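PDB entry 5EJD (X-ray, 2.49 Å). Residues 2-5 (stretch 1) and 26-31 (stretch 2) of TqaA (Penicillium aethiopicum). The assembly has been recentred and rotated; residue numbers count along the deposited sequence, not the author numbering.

Stretch 1 2-5: KQLS
Stretch 2 26-31: TISASD

Two irregular segments of one chain meet here, one extended from Lys2 to Leu4, and a compact one that closes a type I beta turn from Ser28 to Asp31; together they bury 267 Å². The register sets Lys2 CA 5.1 Å from Ser28 CA and Leu4 CA 5.5 Å from Ala29 CA.

Lys2 (psi 117°) supplies the one hydrogen bond across the contact: Ala29 N donates to Lys2 O at 3.1 Å, nearly straight at 166°. The same carbonyl lies 3.3 Å from Ser28 CB. The CA-to-CB bond of Lys2 points toward the turn and puts Lys2 CB 4.1 Å from Ser30 OG; chi1 to chi4, all t, then extend the side chain so that its amine ends well beyond that contact.

The turn that receives this carbonyl is internally braced. Ser28 (-110/160°, chi1 91°, between wells) leads into it. With phi/psi of -62/-21° at Ala29 and -93/-1° at Ser30, Asp31 N reaches Ser28 O at 3.0 Å. Asp31 (chi1 m) accepts from Ser28 N through OD2 at 2.8 Å, and Ser30 OG (chi1 p) donates to Ser28 OG at 2.9 Å. Short polar side chains suit such a tight bend because they can reach neighbouring backbone and hydroxyl groups.

The CA-to-CB bond of Gln3 (-72/148°; chi1 and chi2 t) points away, a fitting place for an exposed amide; its backbone still contributes, Gln3 O lying 3.8 Å from Ala29 CB.

Leu4 (-77/127°) starts sideways, but chi1 m and chi2 t bring its end nearer. Leu4 CD2 packs 4.3 Å from Ala29 CB and 3.9 Å from Ala29 N; both Leu4 CD1 and Leu4 CD2 lie 4.3 Å from Ile27 O. Buried Ala29 directs its methyl toward stretch 1.

Ser5 (-113/-34°, chi1 p) turns out of the extended path and makes no contact; its hydroxyl is hydrogen-bonded elsewhere in the structure.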

# COMPACT_ATOMS: atom_id res chain seq x y z
N LYS B 2 -1.26 27.89 -23.78
CA LYS B 2 -2.58 28.46 -23.24
C LYS B 2 -2.60 28.95 -21.75
O LYS B 2 -2.49 28.16 -20.83
CB LYS B 2 -3.72 27.47 -23.45
CG LYS B 2 -5.08 28.11 -23.19
CD LYS B 2 -6.26 27.29 -23.68
CE LYS B 2 -7.55 27.69 -22.92
NZ LYS B 2 -8.79 26.98 -23.32
N GLN B 3 -2.83 30.25 -21.54
CA GLN B 3 -2.60 30.91 -20.25
C GLN B 3 -3.61 30.52 -19.15
O GLN B 3 -4.78 30.21 -19.41
CB GLN B 3 -2.58 32.44 -20.43
CG GLN B 3 -1.98 33.27 -19.34
CD GLN B 3 -2.47 34.73 -19.29
OE1 GLN B 3 -3.34 35.15 -20.06
NE2 GLN B 3 -1.90 35.51 -18.38
N LEU B 4 -3.13 30.51 -17.91
CA LEU B 4 -4.01 30.27 -16.77
C LEU B 4 -4.81 31.53 -16.47
O LEU B 4 -4.26 32.61 -16.24
CB LEU B 4 -3.22 29.85 -15.54
CG LEU B 4 -2.29 28.63 -15.67
CD1 LEU B 4 -1.21 28.62 -14.60
CD2 LEU B 4 -3.05 27.32 -15.77
N SER B 5 -6.12 31.36 -16.41
CA SER B 5 -7.05 32.47 -16.44
C SER B 5 -7.80 32.64 -15.09
O SER B 5 -8.06 33.76 -14.71
CB SER B 5 -7.99 32.39 -17.64
OG SER B 5 -9.03 31.50 -17.33
N THR B 26 5.70 25.60 -17.06
CA THR B 26 5.44 24.75 -18.22
C THR B 26 4.05 24.26 -18.29
O THR B 26 3.69 23.52 -19.20
CB THR B 26 6.32 23.50 -18.20
OG1 THR B 26 5.92 22.62 -17.15
CG2 THR B 26 7.79 23.88 -18.05
N ILE B 27 3.22 24.70 -17.35
CA ILE B 27 1.87 24.15 -17.24
C ILE B 27 0.84 25.08 -17.89
O ILE B 27 0.75 26.23 -17.52
CB ILE B 27 1.49 23.88 -15.78
CG1 ILE B 27 2.40 22.81 -15.20
CG2 ILE B 27 0.06 23.39 -15.69
CD1 ILE B 27 2.22 22.62 -13.73
N SER B 28 0.11 24.58 -18.88
CA SER B 28 -0.90 25.35 -19.51
C SER B 28 -2.26 24.78 -19.15
O SER B 28 -2.38 23.63 -18.73
CB SER B 28 -0.71 25.41 -21.04
OG SER B 28 -1.40 24.37 -21.70
N ALA B 29 -3.28 25.61 -19.31
CA ALA B 29 -4.63 25.24 -18.97
C ALA B 29 -5.17 24.08 -19.76
O ALA B 29 -6.11 23.44 -19.31
CB ALA B 29 -5.54 26.45 -19.13
N SER B 30 -4.58 23.79 -20.91
CA SER B 30 -5.02 22.65 -21.76
C SER B 30 -4.26 21.36 -21.48
O SER B 30 -4.47 20.37 -22.15
CB SER B 30 -4.81 23.04 -23.22
OG SER B 30 -3.44 23.35 -23.42
N ASP B 31 -3.30 21.41 -20.55
CA ASP B 31 -2.53 20.23 -20.18
C ASP B 31 -3.39 19.10 -19.56
O ASP B 31 -4.32 19.33 -18.79
CB ASP B 31 -1.42 20.57 -19.21
CG ASP B 31 -0.16 21.05 -19.89
OD1 ASP B 31 0.10 20.66 -21.04
OD2 ASP B 31 0.61 21.80 -19.24